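Local coordinates for protein transcriptional repressor (Vibrio fischeri, PDB 3KV1) that probably represses transcription as a SorC-family regulator, with a putative sugar-binding domain that may sense a carbohydrate ligand, at residues G187-F192 with G244-L249. Numbering follows the deposited sequence.
Sequences GDIGGF and GVIDVL
A small hydrophobic core patch of the putative sugar-binding domain joins the end of strand 185-189 to the loop between helix 234-242 and strand 248-252. Ile189 meets Val245 and Ile246 here, all three buried. The CD1 methyl of Ile189 does all the touching on its side. It lies 4.2 Å from CG2 of Val245 and 4.3 Å from CG1 of Ile246. The isoleucine is extended, with CG1 anti to the backbone N (chi1 -173°), and this carries CD1 across to the loop. The CB of Val245 is directed toward Ile189, and its CG2 methyl makes the contact. The CG1 branch of Ile246 turns toward the same CD1 methyl. Val154 and Ile156 of strand 151-158, together with Met215 and Leu218 of helix 215-219, add to the same apolar layer.

Asp188 OD2 accepts from Gly191 N at 2.9 Å in an Asx motif, the N-H tilted 40° out of the carboxylate plane. Phe192 N donates to Ile189 O, which also sits 3.6 Å over the centre of the Phe192 ring. The contact is apolar packing across one sheet of an alpha/beta domain, probably Rossmann-like, with strands 151-158 and 223-227 lying between strands 185-189 and 248-252.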
ATOM      1  N   GLY A 187      21.960  11.470 -11.796  1.00 25.67           N
ATOM      2  CA  GLY A 187      21.337  10.189 -11.500  1.00 22.31           C
ATOM      3  C   GLY A 187      20.466  10.210 -10.268  1.00 25.25           C
ATOM      4  O   GLY A 187      20.432  11.209  -9.528  1.00 24.09           O
ATOM      5  N   ASP A 188      19.718   9.119 -10.076  1.00 24.34           N
ATOM      6  CA  ASP A 188      18.958   8.946  -8.838  1.00 25.67           C
ATOM      7  C   ASP A 188      19.363   7.645  -8.186  1.00 24.09           C
ATOM      8  O   ASP A 188      19.898   6.726  -8.829  1.00 23.16           O
ATOM      9  CB  ASP A 188      17.455   8.841  -9.086  1.00 26.90           C
ATOM     10  CG  ASP A 188      17.056   7.466  -9.615  1.00 33.52           C
ATOM     11  OD1 ASP A 188      16.923   7.348 -10.841  1.00 35.56           O
ATOM     12  OD2 ASP A 188      16.901   6.476  -8.836  1.00 29.75           O
ATOM     13  N   ILE A 189      19.085   7.582  -6.896  1.00 20.41           N
ATOM     14  CA  ILE A 189      19.200   6.352  -6.137  1.00 21.43           C
ATOM     15  C   ILE A 189      17.861   6.020  -5.517  1.00 19.60           C
ATOM     16  O   ILE A 189      17.278   6.835  -4.793  1.00 23.69           O
ATOM     17  CB  ILE A 189      20.323   6.430  -5.087  1.00 24.73           C
ATOM     18  CG1 ILE A 189      20.524   5.057  -4.417  1.00 32.25           C
ATOM     19  CG2 ILE A 189      20.076   7.551  -4.084  1.00 29.06           C
ATOM     20  CD1 ILE A 189      21.963   4.837  -3.859  1.00 39.21           C
ATOM     21  N   GLY A 190      17.384   4.809  -5.807  1.00 20.82           N
ATOM     22  CA  GLY A 190      16.144   4.282  -5.267  1.00 22.73           C
ATOM     23  C   GLY A 190      14.877   4.917  -5.823  1.00 24.20           C
ATOM     24  O   GLY A 190      13.744   4.510  -5.474  1.00 23.21           O
ATOM     25  N   GLY A 191      15.052   5.898  -6.698  1.00 20.58           N
ATOM     26  CA  GLY A 191      13.942   6.724  -7.153  1.00 20.33           C
ATOM     27  C   GLY A 191      13.672   7.962  -6.331  1.00 23.82           C
ATOM     28  O   GLY A 191      12.926   8.870  -6.750  1.00 23.78           O
ATOM     29  N   PHE A 192      14.289   8.032  -5.158  1.00 19.48           N
ATOM     30  CA  PHE A 192      13.873   9.030  -4.166  1.00 21.69           C
ATOM     31  C   PHE A 192      14.857  10.146  -3.876  1.00 23.65           C
ATOM     32  O   PHE A 192      14.501  11.112  -3.183  1.00 24.55           O
ATOM     33  CB  PHE A 192      13.427   8.353  -2.857  1.00 22.30           C
ATOM     34  CG  PHE A 192      14.433   7.360  -2.292  1.00 22.60           C
ATOM     35  CD1 PHE A 192      15.609   7.801  -1.685  1.00 26.33           C
ATOM     36  CD2 PHE A 192      14.173   5.990  -2.346  1.00 22.03           C
ATOM     37  CE1 PHE A 192      16.530   6.873  -1.159  1.00 24.64           C
ATOM     38  CE2 PHE A 192      15.061   5.055  -1.797  1.00 23.31           C
ATOM     39  CZ  PHE A 192      16.246   5.509  -1.208  1.00 23.21           C
ATOM     40  N   GLY A 244      29.085   8.206  -1.260  1.00 25.88           N
ATOM     41  CA  GLY A 244      29.586   7.473  -0.109  1.00 26.43           C
ATOM     42  C   GLY A 244      28.566   6.566   0.570  1.00 31.25           C
ATOM     43  O   GLY A 244      28.883   5.897   1.560  1.00 31.36           O
ATOM     44  N   VAL A 245      27.329   6.531   0.080  1.00 24.37           N
ATOM     45  CA  VAL A 245      26.330   5.761   0.836  1.00 20.68           C
ATOM     46  C   VAL A 245      26.267   4.283   0.510  1.00 22.37           C
ATOM     47  O   VAL A 245      25.602   3.516   1.246  1.00 22.42           O
ATOM     48  CB  VAL A 245      24.918   6.356   0.739  1.00 23.55           C
ATOM     49  CG1 VAL A 245      24.925   7.835   1.124  1.00 26.76           C
ATOM     50  CG2 VAL A 245      24.371   6.176  -0.658  1.00 22.82           C
ATOM     51  N   ILE A 246      26.918   3.863  -0.567  1.00 25.88           N
ATOM     52  CA  ILE A 246      26.751   2.481  -1.028  1.00 22.37           C
ATOM     53  C   ILE A 246      27.671   1.519  -0.303  1.00 22.83           C
ATOM     54  O   ILE A 246      28.870   1.813  -0.142  1.00 23.67           O
ATOM     55  CB  ILE A 246      26.988   2.393  -2.522  1.00 22.24           C
ATOM     56  CG1 ILE A 246      25.929   3.220  -3.239  1.00 24.92           C
ATOM     57  CG2 ILE A 246      26.899   0.933  -2.991  1.00 23.35           C
ATOM     58  CD1 ILE A 246      26.175   3.281  -4.743  1.00 26.09           C
ATOM     59  N   ASP A 247      27.113   0.405   0.172  1.00 23.16           N
ATOM     60  CA  ASP A 247      27.936  -0.615   0.811  1.00 23.06           C
ATOM     61  C   ASP A 247      28.188  -1.840  -0.068  1.00 24.72           C
ATOM     62  O   ASP A 247      29.267  -2.450  -0.015  1.00 22.70           O
ATOM     63  CB  ASP A 247      27.306  -0.990   2.124  1.00 22.32           C
ATOM     64  CG  ASP A 247      27.070   0.239   2.991  1.00 32.01           C
ATOM     65  OD1 ASP A 247      28.097   0.858   3.378  1.00 32.24           O
ATOM     66  OD2 ASP A 247      25.884   0.618   3.235  1.00 24.42           O
ATOM     67  N   VAL A 248      27.182  -2.226  -0.845  1.00 20.72           N
ATOM     68  CA  VAL A 248      27.330  -3.372  -1.728  1.00 20.25           C
ATOM     69  C   VAL A 248      26.945  -2.942  -3.156  1.00 23.47           C
ATOM     70  O   VAL A 248      25.814  -2.479  -3.386  1.00 22.92           O
ATOM     71  CB  VAL A 248      26.402  -4.499  -1.288  1.00 22.80           C
ATOM     72  CG1 VAL A 248      26.467  -5.665  -2.268  1.00 24.52           C
ATOM     73  CG2 VAL A 248      26.725  -4.971   0.162  1.00 22.49           C
ATOM     74  N   LEU A 249      27.876  -3.064  -4.097  1.00 21.13           N
ATOM     75  CA  LEU A 249      27.587  -2.643  -5.467  1.00 19.82           C
ATOM     76  C   LEU A 249      27.410  -3.896  -6.298  1.00 19.73           C
ATOM     77  O   LEU A 249      28.287  -4.751  -6.305  1.00 23.19           O
ATOM     78  CB  LEU A 249      28.751  -1.831  -6.030  1.00 21.23           C
ATOM     79  CG  LEU A 249      28.615  -1.433  -7.500  1.00 22.92           C
ATOM     80  CD1 LEU A 249      27.474  -0.411  -7.616  1.00 24.44           C
ATOM     81  CD2 LEU A 249      29.946  -0.857  -8.029  1.00 23.99           C
TER